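Local structure of valine-pyruvate aminotransferase (Salmonella typhimurium, 3G7Q) at residues Gly338-Trp343 against Arg389-Pro394. The protein catalyses the pyridoxal phosphate-dependent transfer of an amino group between valine and pyruvate, a transamination that yields alanine. Numbering follows the deposited sequence.
Sequences GAIFLW and RMNYVP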
loop_
_atom_site.group_PDB
_atom_site.type_symbol
_atom_site.label_atom_id
_atom_site.label_comp_id
_atom_site.label_asym_id
_atom_site.label_seq_id
_atom_site.Cartn_x
_atom_site.Cartn_y
_atom_site.Cartn_z
ATOM N N GLY A 338 -17.070 -10.122 -19.674
ATOM C CA GLY A 338 -16.798 -10.117 -18.266
ATOM C C GLY A 338 -16.542 -8.711 -17.799
ATOM O O GLY A 338 -16.652 -7.745 -18.576
ATOM N N ALA A 339 -16.175 -8.592 -16.527
ATOM C CA ALA A 339 -15.953 -7.341 -15.862
ATOM C C ALA A 339 -17.250 -6.490 -15.763
ATOM O O ALA A 339 -18.364 -6.995 -15.995
ATOM C CB ALA A 339 -14.738 -6.529 -16.457
ATOM N N ILE A 340 -17.071 -5.245 -15.376
ATOM C CA ILE A 340 -18.193 -4.391 -14.944
ATOM C C ILE A 340 -18.410 -3.147 -15.810
ATOM O O ILE A 340 -19.090 -2.187 -15.389
ATOM C CB ILE A 340 -17.979 -3.972 -13.443
ATOM C CG1 ILE A 340 -16.712 -3.108 -13.245
ATOM C CG2 ILE A 340 -17.984 -5.245 -12.528
ATOM C CD1 ILE A 340 -16.545 -2.504 -11.801
ATOM N N PHE A 341 -17.834 -3.186 -17.009
ATOM C CA PHE A 341 -17.879 -2.059 -17.925
ATOM C C PHE A 341 -18.527 -2.388 -19.261
ATOM O O PHE A 341 -18.581 -3.531 -19.667
ATOM C CB PHE A 341 -16.452 -1.604 -18.258
ATOM C CG PHE A 341 -15.604 -1.352 -17.041
ATOM C CD1 PHE A 341 -15.742 -0.181 -16.307
ATOM C CD2 PHE A 341 -14.722 -2.314 -16.600
ATOM C CE1 PHE A 341 -14.986 0.028 -15.156
ATOM C CE2 PHE A 341 -13.955 -2.101 -15.427
ATOM C CZ PHE A 341 -14.088 -0.956 -14.724
ATOM N N LEU A 342 -18.999 -1.340 -19.921
ATOM C CA LEU A 342 -19.351 -1.410 -21.317
ATOM C C LEU A 342 -18.425 -0.423 -22.053
ATOM O O LEU A 342 -18.182 0.717 -21.610
ATOM C CB LEU A 342 -20.819 -1.111 -21.585
ATOM C CG LEU A 342 -21.807 -2.170 -21.115
ATOM C CD1 LEU A 342 -23.262 -1.648 -21.305
ATOM C CD2 LEU A 342 -21.597 -3.504 -21.846
ATOM N N TRP A 343 -17.889 -0.901 -23.157
ATOM C CA TRP A 343 -17.005 -0.111 -24.024
ATOM C C TRP A 343 -17.805 0.214 -25.263
ATOM O O TRP A 343 -18.197 -0.696 -26.047
ATOM C CB TRP A 343 -15.769 -0.917 -24.338
ATOM C CG TRP A 343 -14.735 -0.317 -25.237
ATOM C CD1 TRP A 343 -14.474 -0.644 -26.522
ATOM C CD2 TRP A 343 -13.733 0.642 -24.857
ATOM N NE1 TRP A 343 -13.408 0.062 -26.979
ATOM C CE2 TRP A 343 -12.927 0.858 -25.981
ATOM C CE3 TRP A 343 -13.463 1.352 -23.683
ATOM C CZ2 TRP A 343 -11.848 1.748 -25.977
ATOM C CZ3 TRP A 343 -12.380 2.225 -23.664
ATOM C CH2 TRP A 343 -11.591 2.413 -24.807
ATOM N N ARG A 389 -15.590 4.520 -22.162
ATOM C CA ARG A 389 -15.914 3.471 -21.205
ATOM C C ARG A 389 -16.980 3.959 -20.224
ATOM O O ARG A 389 -16.897 5.085 -19.712
ATOM C CB ARG A 389 -14.692 3.098 -20.381
ATOM C CG ARG A 389 -14.883 1.855 -19.513
ATOM C CD ARG A 389 -13.750 1.710 -18.462
ATOM N NE ARG A 389 -13.918 2.602 -17.306
ATOM C CZ ARG A 389 -13.024 2.739 -16.319
ATOM N NH1 ARG A 389 -11.890 2.048 -16.329
ATOM N NH2 ARG A 389 -13.258 3.580 -15.316
HETATM N N MSE A 390 -17.945 3.102 -19.934
HETATM C CA MSE A 390 -18.919 3.340 -18.875
HETATM C C MSE A 390 -18.967 2.132 -17.942
HETATM O O MSE A 390 -18.593 1.012 -18.327
HETATM C CB MSE A 390 -20.314 3.612 -19.431
HETATM C CG MSE A 390 -20.895 2.514 -20.266
HETATM SE SE MSE A 390 -22.840 2.890 -20.543
HETATM C CE MSE A 390 -23.520 2.291 -18.875
ATOM N N ASN A 391 -19.458 2.368 -16.726
ATOM C CA ASN A 391 -19.646 1.340 -15.695
ATOM C C ASN A 391 -21.136 1.024 -15.698
ATOM O O ASN A 391 -21.943 1.951 -15.599
ATOM C CB ASN A 391 -19.166 1.879 -14.348
ATOM C CG ASN A 391 -19.253 0.858 -13.237
ATOM O OD1 ASN A 391 -20.243 0.137 -13.126
ATOM N ND2 ASN A 391 -18.219 0.828 -12.368
ATOM N N TYR A 392 -21.514 -0.246 -15.874
ATOM C CA TYR A 392 -22.963 -0.616 -15.960
ATOM C C TYR A 392 -23.623 -0.976 -14.621
ATOM O O TYR A 392 -24.795 -1.380 -14.596
ATOM C CB TYR A 392 -23.177 -1.753 -16.976
ATOM C CG TYR A 392 -22.566 -3.098 -16.630
ATOM C CD1 TYR A 392 -23.203 -3.964 -15.740
ATOM C CD2 TYR A 392 -21.387 -3.516 -17.221
ATOM C CE1 TYR A 392 -22.655 -5.183 -15.406
ATOM C CE2 TYR A 392 -20.856 -4.760 -16.936
ATOM C CZ TYR A 392 -21.479 -5.577 -16.011
ATOM O OH TYR A 392 -20.932 -6.803 -15.696
ATOM N N VAL A 393 -22.895 -0.811 -13.537
ATOM C CA VAL A 393 -23.374 -1.126 -12.180
ATOM C C VAL A 393 -24.373 -0.154 -11.533
ATOM O O VAL A 393 -25.234 -0.606 -10.776
ATOM C CB VAL A 393 -22.164 -1.238 -11.200
ATOM C CG1 VAL A 393 -22.610 -1.145 -9.756
ATOM C CG2 VAL A 393 -21.389 -2.480 -11.478
ATOM N N PRO A 394 -24.257 1.166 -11.780
ATOM C CA PRO A 394 -25.209 2.081 -11.116
ATOM C C PRO A 394 -26.689 1.752 -11.372
ATOM O O PRO A 394 -27.031 1.038 -12.308
ATOM C CB PRO A 394 -24.846 3.442 -11.704
ATOM C CG PRO A 394 -23.425 3.302 -12.046
ATOM C CD PRO A 394 -23.308 1.912 -12.602
#
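Strands 341-343 and 389-391 run antiparallel, their axes 4.7 Å apart at closest approach. The evidence for the register is a reciprocal pair at L342 and M390: L342 N donates to M390 O and M390 N to L342 O, each at 2.9 Å, the second bond nearly along the C=O axis. F341-N391 and W343-R389 flank it as non-hydrogen-bonded pairs and put their side chains on the same face.

R389 is the side chain to follow on that face. CB meets the indole edge of W343, 3.9 Å from W343 CE3. CG leaves anti to the backbone N (chi1 -171°) and touches F341 CB and CD1; CD lies 3.5 Å from F341 CD1. A bend at chi3 (78°) then brings one face of the guanidinium against the rim atom F341 CE1, which lies 3.5 Å above its centre; the planes are tilted by 24° and the two side chains cross obliquely. Beyond the ring the tip is fixed by hydrogen bonds, NH1 to N191 OD1 and NH2 to G37 O.

Past the strand ends one more backbone hydrogen bond follows, Y392 N to I340 O at 3.1 Å. The Y392 ring, with CG in the crowded position between backbone N and carbonyl carbon, extends along I340 so that OH donates to A339 O at 2.6 Å, in the carbonyl plane. N391 OD1 closes an Asx turn by accepting from V393 N, while its ND2 is held by G38 O and N40 O. L342 and M390 pack on the other face, toward helices 299-325 and 396-416 respectively. Such antiparallel pairing within a helix-covered mixed sheet is characteristic of the small domain of fold-type I aminotransferases; the R389 NH1 to N191 OD1 bond is consistent with the class I arginine that receives the substrate carboxylate.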